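Local coordinates for 4-alpha-glucanotransferase (Corynebacterium glutamicum, PDB 5B68), which is an amylomaltase built on a TIM-barrel fold with an N-terminal beta sandwich, at residues 8-13 with 37-42; 209-214 with 695-700. One frame throughout, in Å; residues are numbered along the deposited sequence.

Contact 1 (8-13 with 37-42)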
loop_
_atom_site.group_PDB
_atom_site.type_symbol
_atom_site.label_atom_id
_atom_site.label_comp_id
_atom_site.label_asym_id
_atom_site.label_seq_id
_atom_site.Cartn_x
_atom_site.Cartn_y
_atom_site.Cartn_z
ATOM N N ASN A 8 14.024 -29.934 -2.272
ATOM C CA ASN A 8 12.880 -29.674 -1.363
ATOM C C ASN A 8 13.328 -29.327 0.051
ATOM O O ASN A 8 12.783 -28.397 0.683
ATOM C CB ASN A 8 11.934 -30.888 -1.271
ATOM C CG ASN A 8 11.128 -31.085 -2.527
ATOM O OD1 ASN A 8 11.049 -30.214 -3.361
ATOM N ND2 ASN A 8 10.584 -32.288 -2.692
ATOM N N GLU A 9 14.347 -30.020 0.536
ATOM C CA GLU A 9 14.838 -29.746 1.858
ATOM C C GLU A 9 15.364 -28.323 1.910
ATOM O O GLU A 9 15.064 -27.591 2.871
ATOM C CB GLU A 9 15.934 -30.725 2.276
ATOM C CG GLU A 9 16.285 -30.668 3.762
ATOM C CD GLU A 9 17.336 -31.708 4.186
ATOM O OE1 GLU A 9 17.802 -31.618 5.320
ATOM O OE2 GLU A 9 17.692 -32.602 3.406
ATOM N N LEU A 10 16.092 -27.939 0.889
ATOM C CA LEU A 10 16.671 -26.615 0.848
ATOM C C LEU A 10 15.621 -25.534 0.689
ATOM O O LEU A 10 15.641 -24.529 1.373
ATOM C CB LEU A 10 17.693 -26.544 -0.259
ATOM C CG LEU A 10 18.555 -25.278 -0.343
ATOM C CD1 LEU A 10 19.411 -24.989 0.891
ATOM C CD2 LEU A 10 19.439 -25.394 -1.551
ATOM N N ALA A 11 14.715 -25.746 -0.255
ATOM C CA ALA A 11 13.578 -24.855 -0.431
ATOM C C ALA A 11 12.817 -24.634 0.888
ATOM O O ALA A 11 12.501 -23.471 1.204
ATOM C CB ALA A 11 12.619 -25.454 -1.496
ATOM N N ASP A 12 12.516 -25.688 1.642
ATOM C CA ASP A 12 11.856 -25.550 2.937
ATOM C C ASP A 12 12.595 -24.650 3.908
ATOM O O ASP A 12 11.962 -23.853 4.590
ATOM C CB ASP A 12 11.657 -26.896 3.656
ATOM C CG ASP A 12 10.655 -27.783 2.977
ATOM O OD1 ASP A 12 9.874 -27.362 2.094
ATOM O OD2 ASP A 12 10.735 -28.980 3.283
ATOM N N LEU A 13 13.922 -24.749 3.961
ATOM C CA LEU A 13 14.711 -23.923 4.946
ATOM C C LEU A 13 14.645 -22.420 4.613
ATOM O O LEU A 13 14.726 -21.551 5.489
ATOM C CB LEU A 13 16.168 -24.343 4.942
ATOM C CG LEU A 13 16.418 -25.761 5.478
ATOM C CD1 LEU A 13 17.873 -26.081 5.196
ATOM C CD2 LEU A 13 16.047 -25.924 6.941
ATOM N N LYS A 37 16.280 -21.057 -9.256
ATOM C CA LYS A 37 16.418 -19.623 -9.598
ATOM C C LYS A 37 15.908 -18.718 -8.447
ATOM O O LYS A 37 16.466 -17.682 -8.189
ATOM C CB LYS A 37 15.655 -19.273 -10.871
ATOM C CG LYS A 37 16.409 -19.794 -12.074
ATOM C CD LYS A 37 15.577 -19.738 -13.335
ATOM C CE LYS A 37 16.494 -19.935 -14.542
ATOM N NZ LYS A 37 15.629 -20.286 -15.727
ATOM N N ILE A 38 14.874 -19.152 -7.755
ATOM C CA ILE A 38 14.373 -18.372 -6.614
ATOM C C ILE A 38 15.365 -18.499 -5.453
ATOM O O ILE A 38 15.683 -17.505 -4.855
ATOM C CB ILE A 38 12.962 -18.808 -6.185
ATOM C CG1 ILE A 38 11.997 -18.542 -7.345
ATOM C CG2 ILE A 38 12.502 -18.031 -4.920
ATOM C CD1 ILE A 38 12.006 -17.126 -7.828
ATOM N N LEU A 39 15.916 -19.679 -5.207
ATOM C CA LEU A 39 16.981 -19.799 -4.177
ATOM C C LEU A 39 18.181 -18.895 -4.461
ATOM O O LEU A 39 18.678 -18.218 -3.579
ATOM C CB LEU A 39 17.397 -21.238 -4.020
ATOM C CG LEU A 39 16.323 -22.065 -3.315
ATOM C CD1 LEU A 39 16.545 -23.567 -3.497
ATOM C CD2 LEU A 39 16.315 -21.799 -1.819
ATOM N N ARG A 40 18.601 -18.852 -5.709
ATOM C CA ARG A 40 19.694 -17.963 -6.119
ATOM C C ARG A 40 19.344 -16.485 -5.986
ATOM O O ARG A 40 20.184 -15.695 -5.463
ATOM C CB ARG A 40 20.110 -18.298 -7.545
ATOM C CG ARG A 40 20.901 -19.598 -7.692
ATOM C CD ARG A 40 21.188 -19.987 -9.167
ATOM N NE ARG A 40 21.766 -18.883 -9.920
ATOM C CZ ARG A 40 22.966 -18.324 -9.701
ATOM N NH1 ARG A 40 23.349 -17.305 -10.472
ATOM N NH2 ARG A 40 23.797 -18.734 -8.734
ATOM N N ALA A 41 18.074 -16.139 -6.300
ATOM C CA ALA A 41 17.584 -14.772 -6.073
ATOM C C ALA A 41 17.637 -14.409 -4.580
ATOM O O ALA A 41 17.817 -13.260 -4.205
ATOM C CB ALA A 41 16.174 -14.650 -6.641
ATOM N N LEU A 42 17.499 -15.408 -3.716
ATOM C CA LEU A 42 17.628 -15.180 -2.245
ATOM C C LEU A 42 19.064 -15.224 -1.784
ATOM O O LEU A 42 19.319 -15.196 -0.575
ATOM C CB LEU A 42 16.783 -16.224 -1.508
ATOM C CG LEU A 42 15.283 -16.112 -1.704
ATOM C CD1 LEU A 42 14.622 -17.276 -0.981
ATOM C CD2 LEU A 42 14.688 -14.761 -1.337
#
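Helix 5-13 and helix 32-41 come nearest at Ala11 and Leu39, where the CA atoms are 7.2 Å apart, and a short interface of three buried residues lies between them. Leu39 carries most of it. Its CB points toward residues 8-13, and CD1 is the branch that does the touching. The Leu39 side chain sets out with CG anti to the carbonyl carbon (chi1 -72°), and chi2 near 164° extends CD1 across to the other helix. There Leu39 CD1 lies 3.9 Å from Leu10 CD2 and 4.1 Å from Leu10 CG. Leu10 also points across, so the two leucines meet branch to branch, their side chains crossing at a slant. This is plain packing of two N-terminal helices. They are joined by a connection that includes the short strands 19-21 and 27-29. The same CD1 of Leu39 reaches the backbone at Ala11 N, 4.3 Å away. Ala11 CB stays further off, 4.8 Å from Leu39 CD1. Leu10 also touches Gln60 of helix 54-69, while Leu13 meets Phe64 and His65 of that helix. From helix 32-41, Ile38 packs on Val470 and Pro472 of strand 467-472.

Contact 2 (209-214 with 695-700)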
loop_
_atom_site.group_PDB
_atom_site.type_symbol
_atom_site.label_atom_id
_atom_site.label_comp_id
_atom_site.label_asym_id
_atom_site.label_seq_id
_atom_site.Cartn_x
_atom_site.Cartn_y
_atom_site.Cartn_z
ATOM N N ALA A 209 -17.016 15.962 4.641
ATOM C CA ALA A 209 -17.240 15.843 6.064
ATOM C C ALA A 209 -18.556 16.558 6.481
ATOM O O ALA A 209 -19.148 16.205 7.481
ATOM C CB ALA A 209 -16.086 16.476 6.812
ATOM N N GLN A 210 -19.019 17.529 5.684
ATOM C CA GLN A 210 -20.210 18.344 6.078
ATOM C C GLN A 210 -21.430 17.464 5.927
ATOM O O GLN A 210 -22.488 17.764 6.474
ATOM C CB GLN A 210 -20.359 19.535 5.135
ATOM C CG GLN A 210 -19.203 20.474 5.279
ATOM C CD GLN A 210 -19.110 21.531 4.208
ATOM O OE1 GLN A 210 -19.831 21.520 3.200
ATOM N NE2 GLN A 210 -18.108 22.390 4.364
ATOM N N ASP A 211 -21.326 16.414 5.118
ATOM C CA ASP A 211 -22.415 15.484 4.947
ATOM C C ASP A 211 -22.279 14.152 5.638
ATOM O O ASP A 211 -23.074 13.261 5.327
ATOM C CB ASP A 211 -22.745 15.336 3.462
ATOM C CG ASP A 211 -22.966 16.667 2.833
ATOM O OD1 ASP A 211 -23.940 17.316 3.232
ATOM O OD2 ASP A 211 -22.158 17.120 2.019
ATOM N N GLY A 212 -21.356 14.049 6.589
ATOM C CA GLY A 212 -21.278 12.886 7.429
ATOM C C GLY A 212 -20.058 11.983 7.292
ATOM O O GLY A 212 -19.934 11.078 8.026
ATOM N N ALA A 213 -19.224 12.183 6.270
ATOM C CA ALA A 213 -18.083 11.330 6.072
ATOM C C ALA A 213 -17.113 11.461 7.230
ATOM O O ALA A 213 -16.791 12.584 7.616
ATOM C CB ALA A 213 -17.394 11.712 4.763
ATOM N N ASP A 214 -16.597 10.332 7.724
ATOM C CA ASP A 214 -15.576 10.318 8.789
ATOM C C ASP A 214 -14.141 10.028 8.267
ATOM O O ASP A 214 -13.172 10.221 9.047
ATOM C CB ASP A 214 -15.947 9.355 9.902
ATOM C CG ASP A 214 -16.801 10.033 10.985
ATOM O OD1 ASP A 214 -16.412 11.138 11.392
ATOM O OD2 ASP A 214 -17.893 9.495 11.334
ATOM N N LEU A 695 -27.699 15.043 -7.154
ATOM C CA LEU A 695 -27.215 13.632 -7.079
ATOM C C LEU A 695 -26.262 13.413 -5.879
ATOM O O LEU A 695 -26.453 12.486 -5.107
ATOM C CB LEU A 695 -26.586 13.139 -8.398
ATOM C CG LEU A 695 -26.085 11.675 -8.372
ATOM C CD1 LEU A 695 -27.259 10.751 -7.975
ATOM C CD2 LEU A 695 -25.499 11.204 -9.703
ATOM N N TYR A 696 -25.318 14.328 -5.677
ATOM C CA TYR A 696 -24.423 14.275 -4.502
ATOM C C TYR A 696 -25.188 14.124 -3.182
ATOM O O TYR A 696 -24.884 13.263 -2.373
ATOM C CB TYR A 696 -23.528 15.536 -4.462
ATOM C CG TYR A 696 -22.726 15.621 -3.222
ATOM C CD1 TYR A 696 -23.257 16.186 -2.105
ATOM C CD2 TYR A 696 -21.472 15.052 -3.124
ATOM C CE1 TYR A 696 -22.569 16.258 -0.934
ATOM C CE2 TYR A 696 -20.780 15.105 -1.945
ATOM C CZ TYR A 696 -21.330 15.684 -0.848
ATOM O OH TYR A 696 -20.672 15.747 0.352
ATOM N N HIS A 697 -26.194 14.984 -2.979
ATOM C CA HIS A 697 -26.972 15.023 -1.761
ATOM C C HIS A 697 -27.809 13.773 -1.663
ATOM O O HIS A 697 -27.968 13.243 -0.556
ATOM C CB HIS A 697 -27.875 16.272 -1.723
ATOM C CG HIS A 697 -27.098 17.524 -1.513
ATOM N ND1 HIS A 697 -26.468 17.785 -0.327
ATOM C CD2 HIS A 697 -26.708 18.497 -2.375
ATOM C CE1 HIS A 697 -25.792 18.917 -0.426
ATOM N NE2 HIS A 697 -25.927 19.371 -1.659
ATOM N N ARG A 698 -28.373 13.309 -2.777
ATOM C CA ARG A 698 -29.155 12.028 -2.709
ATOM C C ARG A 698 -28.268 10.807 -2.221
ATOM O O ARG A 698 -28.646 9.961 -1.355
ATOM C CB ARG A 698 -29.787 11.746 -4.049
ATOM C CG ARG A 698 -30.876 12.755 -4.429
ATOM C CD ARG A 698 -31.451 12.514 -5.815
ATOM N NE ARG A 698 -32.332 11.384 -5.792
ATOM C CZ ARG A 698 -33.207 11.016 -6.734
ATOM N NH1 ARG A 698 -33.910 9.902 -6.542
ATOM N NH2 ARG A 698 -33.436 11.743 -7.818
ATOM N N VAL A 699 -27.071 10.713 -2.791
ATOM C CA VAL A 699 -26.208 9.583 -2.458
ATOM C C VAL A 699 -25.686 9.774 -1.068
ATOM O O VAL A 699 -25.610 8.778 -0.329
ATOM C CB VAL A 699 -25.084 9.400 -3.508
ATOM C CG1 VAL A 699 -24.044 8.369 -3.076
ATOM C CG2 VAL A 699 -25.732 9.128 -4.880
ATOM N N ALA A 700 -25.323 11.014 -0.710
ATOM C CA ALA A 700 -24.856 11.272 0.686
ATOM C C ALA A 700 -25.913 10.918 1.724
ATOM O O ALA A 700 -25.625 10.243 2.708
ATOM C CB ALA A 700 -24.379 12.676 0.874
HETATM O O HOH W 1 -23.196 10.760 4.113
HETATM O O HOH W 2 -26.917 16.206 2.286
#
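Asp211 holds CG anti to its carbonyl carbon, whereas Tyr696 has CG anti to the backbone N (chi1 173°), and these torsions bring carboxylate and phenol together. Tyr696 OH donates a short hydrogen bond of 2.6 Å to Asp211 OD2. It arrives on the anti side of the carboxylate, 21° out of its plane. Asp211 OD2 lies in the plane of the tyrosine ring at its edge, 3.1 Å from Tyr696 CE1, and the two flat groups are turned 67° apart. OD2 also takes a salt bridge from Arg691, so two partners grip this oxygen. Nearer the backbone, Asp211 CB packs on Ala700 CB at 4.1 Å. One water donates to both Asp211 O and Ala700 O, linking the backbones. A second water bonds to His697 ND1 and makes a weak bond to Asp211 OD1. The imidazole lies with one face over Tyr696 CD1, and its NE2 is bonded to Arg691 O. Asp211 sits in the type I turn Ala209-Gly212, between helix 198-209 and strand 215-218. Helix 694-702, near the C-terminus, is thus held against an alpha-to-beta connection of the TIM barrel.

Contact 1 is fully buried and apolar, made of leucine side chains and one backbone nitrogen. Contact 2 is only partly buried, and it relies on a carboxylate, a phenol and bridging waters, with one methylene-to-methyl contact. The elements differ too. Residues 8-13 and 37-42 lie on two helices close together in sequence, whereas 209-214 and 695-700 join a barrel turn to a helix 481 residues further on. The contacts share no element. They lie on opposite sides of the chain's centre, with their own centres 52 Å apart and nearest atoms about 39 Å apart.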